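PDB 1UKF: 28 kDa product from Pseudomonas syringae pv. phaseolicola, which is the mature, autocleaved form of a papain-like cysteine protease that interacts with plant PBS1 and acts as an avirulence protein in infected bean and Arabidopsis. Local coordinates for residues Ser6-Asp11 and Gly32-Arg37; Ser22-Val27 and Met38-Tyr43; Arg118-Ser123 and Ile134-Glu139; Gln130-Ala135 and Phe146-Gly151. All coordinates share one frame; numbering follows the deposited sequence.

Contact 1: residues Ser6-Asp11 and Gly32-Arg37; sequences SVASRD and GDAESR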
loop_
_atom_site.group_PDB
_atom_site.type_symbol
_atom_site.label_atom_id
_atom_site.label_comp_id
_atom_site.label_asym_id
_atom_site.label_seq_id
_atom_site.Cartn_x
_atom_site.Cartn_y
_atom_site.Cartn_z
ATOM N N SER A 6 -8.633 -6.705 -11.161
ATOM C CA SER A 6 -8.099 -7.801 -10.362
ATOM C C SER A 6 -7.306 -8.819 -11.172
ATOM O O SER A 6 -7.769 -9.291 -12.213
ATOM C CB SER A 6 -9.236 -8.527 -9.639
ATOM O OG SER A 6 -8.738 -9.646 -8.930
ATOM N N VAL A 7 -6.110 -9.158 -10.702
ATOM C CA VAL A 7 -5.298 -10.164 -11.378
ATOM C C VAL A 7 -5.067 -11.370 -10.466
ATOM O O VAL A 7 -4.786 -12.472 -10.938
ATOM C CB VAL A 7 -3.935 -9.601 -11.862
ATOM C CG1 VAL A 7 -4.157 -8.648 -13.020
ATOM C CG2 VAL A 7 -3.203 -8.905 -10.731
ATOM N N ALA A 8 -5.187 -11.159 -9.159
ATOM C CA ALA A 8 -5.024 -12.237 -8.188
ATOM C C ALA A 8 -5.726 -11.856 -6.891
ATOM O O ALA A 8 -5.155 -11.179 -6.033
ATOM C CB ALA A 8 -3.544 -12.509 -7.931
ATOM N N SER A 9 -6.975 -12.288 -6.762
ATOM C CA SER A 9 -7.777 -12.002 -5.583
ATOM C C SER A 9 -7.331 -12.872 -4.413
ATOM O O SER A 9 -7.184 -14.090 -4.553
ATOM C CB SER A 9 -9.252 -12.262 -5.887
ATOM O OG SER A 9 -10.055 -12.016 -4.749
ATOM N N ARG A 10 -7.112 -12.250 -3.260
ATOM C CA ARG A 10 -6.687 -12.983 -2.076
ATOM C C ARG A 10 -6.687 -12.077 -0.854
ATOM O O ARG A 10 -5.985 -11.067 -0.822
ATOM C CB ARG A 10 -5.276 -13.549 -2.273
ATOM C CG ARG A 10 -4.971 -14.792 -1.428
ATOM C CD ARG A 10 -5.699 -16.018 -1.986
ATOM N NE ARG A 10 -5.294 -16.268 -3.368
ATOM C CZ ARG A 10 -4.181 -16.904 -3.718
ATOM N NH1 ARG A 10 -3.360 -17.378 -2.790
ATOM N NH2 ARG A 10 -3.870 -17.039 -5.000
ATOM N N ASP A 11 -7.491 -12.430 0.144
ATOM C CA ASP A 11 -7.524 -11.669 1.385
ATOM C C ASP A 11 -6.470 -12.327 2.267
ATOM O O ASP A 11 -6.706 -13.398 2.832
ATOM C CB ASP A 11 -8.897 -11.777 2.046
ATOM C CG ASP A 11 -8.962 -11.055 3.382
ATOM O OD1 ASP A 11 -7.906 -10.616 3.890
ATOM O OD2 ASP A 11 -10.078 -10.932 3.932
ATOM N N GLY A 32 7.836 -13.969 -10.209
ATOM C CA GLY A 32 6.725 -14.807 -10.628
ATOM C C GLY A 32 5.592 -14.001 -11.231
ATOM O O GLY A 32 5.827 -13.023 -11.940
ATOM N N ASP A 33 4.359 -14.424 -10.972
ATOM C CA ASP A 33 3.196 -13.703 -11.468
ATOM C C ASP A 33 2.316 -13.329 -10.280
ATOM O O ASP A 33 2.626 -13.674 -9.140
ATOM C CB ASP A 33 2.407 -14.541 -12.485
ATOM C CG ASP A 33 2.136 -15.950 -12.003
ATOM O OD1 ASP A 33 1.728 -16.124 -10.838
ATOM O OD2 ASP A 33 2.318 -16.893 -12.803
ATOM N N ALA A 34 1.227 -12.618 -10.542
ATOM C CA ALA A 34 0.335 -12.184 -9.474
ATOM C C ALA A 34 -0.140 -13.332 -8.587
ATOM O O ALA A 34 -0.149 -13.211 -7.360
ATOM C CB ALA A 34 -0.860 -11.447 -10.060
ATOM N N GLU A 35 -0.534 -14.443 -9.203
ATOM C CA GLU A 35 -1.014 -15.598 -8.450
ATOM C C GLU A 35 0.050 -16.166 -7.520
ATOM O O GLU A 35 -0.231 -16.461 -6.353
ATOM C CB GLU A 35 -1.485 -16.700 -9.405
ATOM C CG GLU A 35 -2.674 -16.318 -10.266
ATOM C CD GLU A 35 -3.901 -15.981 -9.445
ATOM O OE1 GLU A 35 -4.333 -16.832 -8.640
ATOM O OE2 GLU A 35 -4.438 -14.866 -9.607
ATOM N N SER A 36 1.269 -16.326 -8.025
ATOM C CA SER A 36 2.334 -16.871 -7.196
ATOM C C SER A 36 2.710 -15.898 -6.083
ATOM O O SER A 36 3.117 -16.321 -5.004
ATOM C CB SER A 36 3.565 -17.234 -8.043
ATOM O OG SER A 36 4.161 -16.095 -8.632
ATOM N N ARG A 37 2.563 -14.598 -6.334
ATOM C CA ARG A 37 2.881 -13.610 -5.306
ATOM C C ARG A 37 1.854 -13.697 -4.183
ATOM O O ARG A 37 2.200 -13.588 -3.006
ATOM C CB ARG A 37 2.917 -12.196 -5.897
ATOM C CG ARG A 37 4.139 -11.949 -6.780
ATOM C CD ARG A 37 4.327 -10.475 -7.103
ATOM N NE ARG A 37 3.412 -9.974 -8.126
ATOM C CZ ARG A 37 3.562 -10.175 -9.433
ATOM N NH1 ARG A 37 4.590 -10.877 -9.887
ATOM N NH2 ARG A 37 2.700 -9.645 -10.288
HETATM O O HOH W 1 -6.243 -15.853 -6.314
#
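Ala-34, just after the N-cap Asp-33, sets its CB against Val-7 and Ala-8 in the first turn of helix 34-41. Asp-33 OD1 accepts from Ser-36 N at 2.9 Å, and Asp-33 N donates to Ser-36 OG, which completes a capping box. Val-7 CG2 lies 3.5 Å from Ala-34 CB. Ala-8 CB is 3.6 Å from Ala-34 CB.

Glu-35 follows and carries the polar half. Its CG is anti to the carbonyl carbon (chi1 -64°), and a further bend at chi2 (-61°) turns CD back toward strand 6-9. Glu-35 OE2 lies 2.8 Å from Val-7 O. Both atoms are acceptors, and no hydrogen bond is assigned between them.

The other oxygen, OE1, lies at the edge of the Arg-10 guanidinium and near its plane. The salt bridge from Arg-10 NH2 to Glu-35 OE1 is long, 3.7 Å. Water 1 fills in: it accepts from Arg-10 NH2 and donates to Glu-35 OE1 and Ser-9 O. Arg-10 NH1 has salt bridges to Asp-39 of the helix and to Asp-42 just past its end.

Val-7 and Ala-8 both pair with Glu-152 of strand 151-156, a classic beta bulge. The contact sets this bulged edge strand of the sheet against a helix start closed by a capping box.

Contact 2: residues Ser22-Val27 and Met38-Tyr43; sequences STEWLV and MDHLDY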
loop_
_atom_site.group_PDB
_atom_site.type_symbol
_atom_site.label_atom_id
_atom_site.label_comp_id
_atom_site.label_asym_id
_atom_site.label_seq_id
_atom_site.Cartn_x
_atom_site.Cartn_y
_atom_site.Cartn_z
ATOM N N SER A 22 2.536 -5.493 2.844
ATOM C CA SER A 22 2.702 -4.588 1.716
ATOM C C SER A 22 4.177 -4.397 1.394
ATOM O O SER A 22 4.561 -4.336 0.223
ATOM C CB SER A 22 2.043 -3.239 2.013
ATOM O OG SER A 22 0.637 -3.382 2.060
ATOM N N THR A 23 5.008 -4.306 2.428
ATOM C CA THR A 23 6.436 -4.134 2.204
ATOM C C THR A 23 7.035 -5.418 1.628
ATOM O O THR A 23 7.890 -5.359 0.742
ATOM C CB THR A 23 7.159 -3.727 3.501
ATOM O OG1 THR A 23 6.600 -2.497 3.982
ATOM C CG2 THR A 23 8.645 -3.509 3.243
ATOM N N GLU A 24 6.581 -6.575 2.107
ATOM C CA GLU A 24 7.075 -7.846 1.577
ATOM C C GLU A 24 6.693 -7.924 0.095
ATOM O O GLU A 24 7.488 -8.364 -0.734
ATOM C CB GLU A 24 6.469 -9.021 2.360
ATOM C CG GLU A 24 6.778 -10.421 1.808
ATOM C CD GLU A 24 8.245 -10.812 1.892
ATOM O OE1 GLU A 24 9.041 -10.100 2.540
ATOM O OE2 GLU A 24 8.603 -11.859 1.308
ATOM N N TRP A 25 5.485 -7.482 -0.243
ATOM C CA TRP A 25 5.057 -7.500 -1.639
ATOM C C TRP A 25 5.976 -6.595 -2.462
ATOM O O TRP A 25 6.372 -6.953 -3.570
ATOM C CB TRP A 25 3.609 -7.018 -1.774
ATOM C CG TRP A 25 3.111 -7.033 -3.194
ATOM C CD1 TRP A 25 2.564 -8.092 -3.865
ATOM C CD2 TRP A 25 3.137 -5.942 -4.120
ATOM N NE1 TRP A 25 2.246 -7.725 -5.151
ATOM C CE2 TRP A 25 2.587 -6.410 -5.336
ATOM C CE3 TRP A 25 3.571 -4.612 -4.043
ATOM C CZ2 TRP A 25 2.457 -5.594 -6.465
ATOM C CZ3 TRP A 25 3.441 -3.800 -5.163
ATOM C CH2 TRP A 25 2.888 -4.293 -6.357
ATOM N N LEU A 26 6.317 -5.423 -1.928
ATOM C CA LEU A 26 7.196 -4.508 -2.646
ATOM C C LEU A 26 8.535 -5.166 -2.950
ATOM O O LEU A 26 9.071 -5.013 -4.050
ATOM C CB LEU A 26 7.431 -3.228 -1.834
ATOM C CG LEU A 26 6.321 -2.173 -1.861
ATOM C CD1 LEU A 26 6.657 -1.038 -0.900
ATOM C CD2 LEU A 26 6.160 -1.633 -3.278
ATOM N N VAL A 27 9.067 -5.904 -1.981
ATOM C CA VAL A 27 10.347 -6.576 -2.158
ATOM C C VAL A 27 10.324 -7.591 -3.296
ATOM O O VAL A 27 11.276 -7.676 -4.071
ATOM C CB VAL A 27 10.791 -7.282 -0.858
ATOM C CG1 VAL A 27 12.039 -8.127 -1.114
ATOM C CG2 VAL A 27 11.074 -6.243 0.218
ATOM N N MET A 38 0.593 -13.908 -4.540
ATOM C CA MET A 38 -0.432 -14.031 -3.515
ATOM C C MET A 38 -0.266 -15.359 -2.770
ATOM O O MET A 38 -0.519 -15.432 -1.567
ATOM C CB MET A 38 -1.830 -13.913 -4.129
ATOM C CG MET A 38 -2.114 -12.528 -4.715
ATOM S SD MET A 38 -1.874 -11.139 -3.555
ATOM C CE MET A 38 -0.224 -10.584 -4.011
ATOM N N ASP A 39 0.169 -16.406 -3.472
ATOM C CA ASP A 39 0.386 -17.703 -2.827
ATOM C C ASP A 39 1.492 -17.542 -1.784
ATOM O O ASP A 39 1.440 -18.128 -0.703
ATOM C CB ASP A 39 0.808 -18.769 -3.847
ATOM C CG ASP A 39 -0.341 -19.246 -4.717
ATOM O OD1 ASP A 39 -1.508 -18.938 -4.402
ATOM O OD2 ASP A 39 -0.074 -19.944 -5.719
ATOM N N HIS A 40 2.494 -16.736 -2.119
ATOM C CA HIS A 40 3.617 -16.471 -1.223
ATOM C C HIS A 40 3.166 -15.774 0.066
ATOM O O HIS A 40 3.616 -16.114 1.166
ATOM C CB HIS A 40 4.643 -15.595 -1.954
ATOM C CG HIS A 40 5.761 -15.099 -1.087
ATOM N ND1 HIS A 40 6.714 -15.935 -0.545
ATOM C CD2 HIS A 40 6.092 -13.846 -0.693
ATOM C CE1 HIS A 40 7.583 -15.218 0.146
ATOM N NE2 HIS A 40 7.229 -13.948 0.072
ATOM N N LEU A 41 2.263 -14.810 -0.084
ATOM C CA LEU A 41 1.760 -14.024 1.036
ATOM C C LEU A 41 0.588 -14.657 1.776
ATOM O O LEU A 41 0.213 -14.183 2.853
ATOM C CB LEU A 41 1.351 -12.638 0.534
ATOM C CG LEU A 41 2.470 -11.811 -0.100
ATOM C CD1 LEU A 41 1.882 -10.670 -0.917
ATOM C CD2 LEU A 41 3.389 -11.284 0.986
ATOM N N ASP A 42 0.012 -15.713 1.204
ATOM C CA ASP A 42 -1.125 -16.389 1.824
ATOM C C ASP A 42 -0.717 -16.995 3.170
ATOM O O ASP A 42 0.468 -17.142 3.465
ATOM C CB ASP A 42 -1.688 -17.469 0.893
ATOM C CG ASP A 42 -3.205 -17.590 0.980
ATOM O OD1 ASP A 42 -3.789 -17.204 2.018
ATOM O OD2 ASP A 42 -3.819 -18.082 0.007
ATOM N N TYR A 43 -1.709 -17.368 3.971
ATOM C CA TYR A 43 -1.474 -17.878 5.315
ATOM C C TYR A 43 -0.527 -19.054 5.498
ATOM O O TYR A 43 0.145 -19.145 6.523
ATOM C CB TYR A 43 -2.818 -18.165 5.982
ATOM C CG TYR A 43 -3.731 -16.960 5.921
ATOM C CD1 TYR A 43 -4.806 -16.921 5.037
ATOM C CD2 TYR A 43 -3.465 -15.823 6.685
ATOM C CE1 TYR A 43 -5.592 -15.780 4.907
ATOM C CE2 TYR A 43 -4.240 -14.679 6.561
ATOM C CZ TYR A 43 -5.298 -14.663 5.670
ATOM O OH TYR A 43 -6.050 -13.520 5.526
#
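Glu-24 of helix 18-27 meets both His-40 and Leu-41 of helix 34-41. Its CG is anti to the backbone N, and the chain bends at chi2 to bring the carboxylate to the imidazole. His-40 NE2 donates to Glu-24 OE2 at 2.8 Å. The bond is almost straight, 178° at the hydrogen. OE2 lies in the plane of the imidazole and is met on its anti lone pair, on the side away from OE1. The carboxylate and ring planes are 33° apart. The second oxygen, OE1, is held by a salt bridge from Arg-54 of helix 46-67. Two basic side chains therefore grip one buried carboxylate, which would be expected to keep it ionised. Nearer the backbone, Glu-24 CG packs on Leu-41 CD2 at 3.6 Å.

These helices belong to the papain-like fold of the C58 peptidases. Helix 18-27 begins with the active-site Cys-18 and lies against the central antiparallel sheet, and helix 34-41 packs beside it.

Trp-25, next in the chain, meets Leu-41 and Met-38 through CD1. Leu-41 CD1 sits at the edge of the indole, near its plane, 4.0 Å from Trp-25 CD1. Met-38 CE comes closer and obliquely, 3.7 Å from Trp-25 CD1. A bend at chi3 (98°) puts CE there. The indole also stacks on Phe-146 of strand 142-147, and Trp-25 NE1 donates to Glu-152 OE1.

Contact 3: residues Arg118-Ser123 and Ile134-Glu139; sequences RKHLLS and IACSCE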
loop_
_atom_site.group_PDB
_atom_site.type_symbol
_atom_site.label_atom_id
_atom_site.label_comp_id
_atom_site.label_asym_id
_atom_site.label_seq_id
_atom_site.Cartn_x
_atom_site.Cartn_y
_atom_site.Cartn_z
ATOM N N ARG A 118 8.489 3.925 -10.396
ATOM C CA ARG A 118 8.149 4.292 -9.024
ATOM C C ARG A 118 7.508 3.187 -8.200
ATOM O O ARG A 118 6.709 2.391 -8.698
ATOM C CB ARG A 118 7.231 5.516 -9.007
ATOM C CG ARG A 118 7.865 6.778 -9.571
ATOM C CD ARG A 118 7.025 8.010 -9.259
ATOM N NE ARG A 118 7.598 9.221 -9.844
ATOM C CZ ARG A 118 7.087 10.439 -9.704
ATOM N NH1 ARG A 118 5.983 10.623 -8.995
ATOM N NH2 ARG A 118 7.679 11.479 -10.279
ATOM N N LYS A 119 7.881 3.155 -6.926
ATOM C CA LYS A 119 7.349 2.194 -5.971
ATOM C C LYS A 119 6.858 2.983 -4.772
ATOM O O LYS A 119 7.480 3.971 -4.381
ATOM C CB LYS A 119 8.430 1.208 -5.523
ATOM C CG LYS A 119 8.778 0.164 -6.564
ATOM C CD LYS A 119 9.632 -0.943 -5.968
ATOM C CE LYS A 119 9.904 -2.043 -6.985
ATOM N NZ LYS A 119 10.751 -1.559 -8.104
ATOM N N HIS A 120 5.742 2.558 -4.193
ATOM C CA HIS A 120 5.194 3.257 -3.036
ATOM C C HIS A 120 4.553 2.346 -2.019
ATOM O O HIS A 120 3.992 1.302 -2.353
ATOM C CB HIS A 120 4.075 4.232 -3.430
ATOM C CG HIS A 120 4.520 5.405 -4.239
ATOM N ND1 HIS A 120 4.706 6.661 -3.703
ATOM C CD2 HIS A 120 4.775 5.518 -5.562
ATOM C CE1 HIS A 120 5.052 7.498 -4.665
ATOM N NE2 HIS A 120 5.103 6.829 -5.802
ATOM N N LEU A 121 4.646 2.771 -0.768
ATOM C CA LEU A 121 3.933 2.126 0.318
ATOM C C LEU A 121 2.901 3.243 0.500
ATOM O O LEU A 121 3.267 4.422 0.536
ATOM C CB LEU A 121 4.777 1.997 1.590
ATOM C CG LEU A 121 3.983 1.490 2.803
ATOM C CD1 LEU A 121 3.522 0.055 2.577
ATOM C CD2 LEU A 121 4.859 1.573 4.042
ATOM N N LEU A 122 1.621 2.899 0.567
ATOM C CA LEU A 122 0.586 3.909 0.734
ATOM C C LEU A 122 -0.219 3.608 1.982
ATOM O O LEU A 122 -0.447 2.448 2.317
ATOM C CB LEU A 122 -0.363 3.924 -0.467
ATOM C CG LEU A 122 0.214 4.117 -1.871
ATOM C CD1 LEU A 122 -0.894 3.966 -2.897
ATOM C CD2 LEU A 122 0.866 5.484 -1.988
ATOM N N SER A 123 -0.646 4.648 2.680
ATOM C CA SER A 123 -1.455 4.442 3.866
ATOM C C SER A 123 -2.806 5.115 3.673
ATOM O O SER A 123 -2.882 6.268 3.249
ATOM C CB SER A 123 -0.745 4.994 5.110
ATOM O OG SER A 123 -0.364 6.346 4.940
ATOM N N ILE A 134 -1.177 -0.273 1.896
ATOM C CA ILE A 134 -1.205 -0.994 0.632
ATOM C C ILE A 134 0.087 -0.608 -0.084
ATOM O O ILE A 134 0.845 0.235 0.399
ATOM C CB ILE A 134 -2.440 -0.621 -0.235
ATOM C CG1 ILE A 134 -2.420 0.864 -0.611
ATOM C CG2 ILE A 134 -3.715 -0.972 0.521
ATOM C CD1 ILE A 134 -3.559 1.284 -1.528
ATOM N N ALA A 135 0.359 -1.223 -1.227
ATOM C CA ALA A 135 1.582 -0.908 -1.953
ATOM C C ALA A 135 1.356 -0.941 -3.449
ATOM O O ALA A 135 0.387 -1.517 -3.938
ATOM C CB ALA A 135 2.692 -1.894 -1.570
ATOM N N CYS A 136 2.257 -0.313 -4.186
ATOM C CA CYS A 136 2.149 -0.316 -5.634
ATOM C C CYS A 136 3.517 -0.147 -6.270
ATOM O O CYS A 136 4.449 0.377 -5.657
ATOM C CB CYS A 136 1.177 0.771 -6.123
ATOM S SG CYS A 136 1.589 2.470 -5.675
ATOM N N SER A 137 3.630 -0.629 -7.501
ATOM C CA SER A 137 4.870 -0.560 -8.253
ATOM C C SER A 137 4.516 -0.392 -9.716
ATOM O O SER A 137 3.650 -1.095 -10.240
ATOM C CB SER A 137 5.675 -1.843 -8.057
ATOM O OG SER A 137 6.855 -1.831 -8.843
ATOM N N CYS A 138 5.183 0.548 -10.369
ATOM C CA CYS A 138 4.928 0.805 -11.773
ATOM C C CYS A 138 6.137 0.348 -12.572
ATOM O O CYS A 138 7.229 0.906 -12.441
ATOM C CB CYS A 138 4.668 2.296 -11.988
ATOM S SG CYS A 138 3.935 2.706 -13.581
ATOM N N GLU A 139 5.929 -0.699 -13.368
ATOM C CA GLU A 139 6.964 -1.285 -14.215
ATOM C C GLU A 139 6.654 -0.934 -15.667
ATOM O O GLU A 139 5.856 -1.608 -16.314
ATOM C CB GLU A 139 6.979 -2.810 -14.051
ATOM C CG GLU A 139 7.509 -3.308 -12.713
ATOM C CD GLU A 139 7.348 -4.812 -12.541
ATOM O OE1 GLU A 139 7.635 -5.563 -13.498
ATOM O OE2 GLU A 139 6.946 -5.247 -11.442
HETATM O O HOH W 2 8.734 -0.153 -10.129
#
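His-120 and Cys-136, like Leu-122 and Ile-134, are antiparallel hydrogen-bonded pairs of two strands whose axes come within 4.6 Å and run 158° apart. This is part of the beta hairpin of strands 119-126 and 130-139, inside the central antiparallel sheet of the papain-like fold. His-120 N donates to Cys-136 O, and Leu-122 N to Ile-134 O at 2.8 Å. Each pair also bonds in the return direction. Cys-138 N adds a bond to Arg-118 O.

One face carries His-120, Leu-122, Ile-134 and Cys-136. Cys-136 SG sits between its own backbone N and carbonyl carbon (chi1 59°), 3.8 Å from His-120 CB. Leu-122 CD1 touches Cys-136 SG at 4.0 Å. The sulfur approaches the imidazole obliquely. Leu-122 CB packs on Ile-134 CG1 at 3.7 Å. Val-113 of helix 102-113 touches His-120, Leu-122 and Cys-136.

Lys-119, Leu-121, Ala-135 and Ser-137 point to the other face. There Ser-22 of helix 18-27 meets Leu-121 and Ala-135. Lys-119 runs past Ser-137, with CE 3.6 Å from Ser-137 OG. Water 2 joins this corner: it lies 2.8 Å from Ser-137 OG, accepts from Lys-119 NZ and donates to Cys-138 O at 3.0 Å.

Contact 4: residues Gln130-Ala135 and Phe146-Gly151; sequences QGHAIA and FDPNLG
The His-132 imidazole has Asn-149 ND2 over one face and Asp-147 OD1 at its edge. ND2 stands 3.0 Å above the ring plane, toward the rim, and is 3.1 Å from His-132 CE1. The Asn-149 amide is nearly parallel to the ring, 6° apart. At the edge, His-132 NE2 donates to Asp-147 OD1 at 2.7 Å with an angle of 169°. OD1 lies in the ring plane, but the donor stands above the carboxylate plane, which is turned 38° from the ring. The Phe-146 ring has Pro-148 N over one face, toward the rim.

His-132 and Asp-147 are active-site residues. With Cys-18 at the start of helix 18-27 they form the Cys-His-Asp catalytic triad of this papain-like protease. Cys-18 touches the His-132 side chain.

Asp-147 OD1 takes a second bond, from Asn-149 N, closing an Asx turn. The two donors reach it from opposite faces of the carboxylate. OD2 accepts from Tyr-171 OH. The carboxylate is thus held at both oxygens, with its rotation fixed. Asn-149 is itself anchored: OD1 bonds Asn-13 ND2, and ND2 bonds Tyr-171 OH.

Beside the pair, Ile-134 CG2 packs on Asp-147 CG at 3.6 Å. The strands join at Ala-135 and Phe-146, an antiparallel hydrogen-bonded pair with both bonds made, Phe-146 N to Ala-135 O being 2.8 Å. Leu-150 and Gly-151 both face Asp-147, a classic beta bulge. At the turn, Pro-148 CD lies 3.3 Å from Ala-133 O.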
loop_
_atom_site.group_PDB
_atom_site.type_symbol
_atom_site.label_atom_id
_atom_site.label_comp_id
_atom_site.label_asym_id
_atom_site.label_seq_id
_atom_site.Cartn_x
_atom_site.Cartn_y
_atom_site.Cartn_z
ATOM N N GLN A 130 -8.615 4.919 11.846
ATOM C CA GLN A 130 -7.966 3.642 11.560
ATOM C C GLN A 130 -7.167 3.735 10.268
ATOM O O GLN A 130 -7.587 4.386 9.309
ATOM C CB GLN A 130 -9.001 2.521 11.432
ATOM C CG GLN A 130 -8.399 1.176 11.036
ATOM C CD GLN A 130 -9.439 0.084 10.859
ATOM O OE1 GLN A 130 -9.118 -1.029 10.443
ATOM N NE2 GLN A 130 -10.688 0.395 11.177
ATOM N N GLY A 131 -6.014 3.080 10.249
ATOM C CA GLY A 131 -5.177 3.102 9.068
ATOM C C GLY A 131 -5.111 1.756 8.379
ATOM O O GLY A 131 -5.472 0.722 8.949
ATOM N N HIS A 132 -4.654 1.782 7.132
ATOM C CA HIS A 132 -4.507 0.578 6.329
ATOM C C HIS A 132 -3.472 0.795 5.233
ATOM O O HIS A 132 -3.607 1.687 4.391
ATOM C CB HIS A 132 -5.828 0.172 5.691
ATOM C CG HIS A 132 -5.716 -1.044 4.829
ATOM N ND1 HIS A 132 -5.280 -2.257 5.319
ATOM C CD2 HIS A 132 -5.954 -1.232 3.510
ATOM C CE1 HIS A 132 -5.256 -3.139 4.337
ATOM N NE2 HIS A 132 -5.660 -2.545 3.230
ATOM N N ALA A 133 -2.454 -0.051 5.231
ATOM C CA ALA A 133 -1.372 0.063 4.272
ATOM C C ALA A 133 -1.532 -0.825 3.051
ATOM O O ALA A 133 -1.979 -1.968 3.153
ATOM C CB ALA A 133 -0.058 -0.251 4.963
ATOM N N ILE A 134 -1.177 -0.273 1.896
ATOM C CA ILE A 134 -1.205 -0.994 0.632
ATOM C C ILE A 134 0.087 -0.608 -0.084
ATOM O O ILE A 134 0.845 0.235 0.399
ATOM C CB ILE A 134 -2.440 -0.621 -0.235
ATOM C CG1 ILE A 134 -2.420 0.864 -0.611
ATOM C CG2 ILE A 134 -3.715 -0.972 0.521
ATOM C CD1 ILE A 134 -3.559 1.284 -1.528
ATOM N N ALA A 135 0.359 -1.223 -1.227
ATOM C CA ALA A 135 1.582 -0.908 -1.953
ATOM C C ALA A 135 1.356 -0.941 -3.449
ATOM O O ALA A 135 0.387 -1.517 -3.938
ATOM C CB ALA A 135 2.692 -1.894 -1.570
ATOM N N PHE A 146 -1.164 -3.690 -4.751
ATOM C CA PHE A 146 -1.485 -4.770 -3.827
ATOM C C PHE A 146 -2.136 -4.231 -2.564
ATOM O O PHE A 146 -1.593 -3.342 -1.900
ATOM C CB PHE A 146 -0.211 -5.547 -3.456
ATOM C CG PHE A 146 -0.372 -6.457 -2.258
ATOM C CD1 PHE A 146 -1.222 -7.559 -2.303
ATOM C CD2 PHE A 146 0.332 -6.206 -1.085
ATOM C CE1 PHE A 146 -1.365 -8.395 -1.195
ATOM C CE2 PHE A 146 0.194 -7.038 0.025
ATOM C CZ PHE A 146 -0.656 -8.132 -0.034
ATOM N N ASP A 147 -3.314 -4.757 -2.250
ATOM C CA ASP A 147 -4.027 -4.382 -1.036
ATOM C C ASP A 147 -4.149 -5.689 -0.256
ATOM O O ASP A 147 -4.819 -6.617 -0.704
ATOM C CB ASP A 147 -5.424 -3.856 -1.358
ATOM C CG ASP A 147 -6.187 -3.444 -0.113
ATOM O OD1 ASP A 147 -5.923 -4.013 0.966
ATOM O OD2 ASP A 147 -7.063 -2.556 -0.214
ATOM N N PRO A 148 -3.499 -5.784 0.913
ATOM C CA PRO A 148 -3.555 -7.002 1.729
ATOM C C PRO A 148 -4.961 -7.566 1.976
ATOM O O PRO A 148 -5.120 -8.776 2.144
ATOM C CB PRO A 148 -2.867 -6.577 3.023
ATOM C CG PRO A 148 -1.855 -5.567 2.553
ATOM C CD PRO A 148 -2.643 -4.759 1.542
ATOM N N ASN A 149 -5.975 -6.702 2.010
ATOM C CA ASN A 149 -7.349 -7.149 2.239
ATOM C C ASN A 149 -8.008 -7.752 1.006
ATOM O O ASN A 149 -8.970 -8.512 1.132
ATOM C CB ASN A 149 -8.258 -5.989 2.673
ATOM C CG ASN A 149 -7.941 -5.453 4.051
ATOM O OD1 ASN A 149 -7.548 -6.191 4.953
ATOM N ND2 ASN A 149 -8.148 -4.153 4.231
ATOM N N LEU A 150 -7.488 -7.426 -0.177
ATOM C CA LEU A 150 -8.104 -7.851 -1.432
ATOM C C LEU A 150 -7.278 -8.671 -2.410
ATOM O O LEU A 150 -7.808 -9.572 -3.065
ATOM C CB LEU A 150 -8.625 -6.609 -2.160
ATOM C CG LEU A 150 -9.609 -5.743 -1.367
ATOM C CD1 LEU A 150 -9.743 -4.380 -2.021
ATOM C CD2 LEU A 150 -10.958 -6.446 -1.285
ATOM N N GLY A 151 -5.995 -8.354 -2.531
ATOM C CA GLY A 151 -5.148 -9.074 -3.463
ATOM C C GLY A 151 -4.420 -8.109 -4.377
ATOM O O GLY A 151 -4.229 -6.938 -4.028
#

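From the N terminus, contact 1 ties edge strand 6-9 to the start of helix 34-41, closing a loop that holds helix 18-27. Contact 2 opens within that loop and ends beyond it, so the two cross. They share helix 34-41 and touch where Ala-8 packs on Met-38. Both close before contacts 3 and 4 open. Those are successive hairpin pairings through strand 130-139, and contact 4 begins on the stretch where contact 3 ends, with Ile-134 and Ala-135 in both. Contact 2 meets this sheet through Ser-22 and Trp-25. Contact 1 meets contact 4 where Arg-10 N probably bonds Leu-150 O. Contact 4 holds the active-site pair; contacts 1 and 2 join helices and the edge strand.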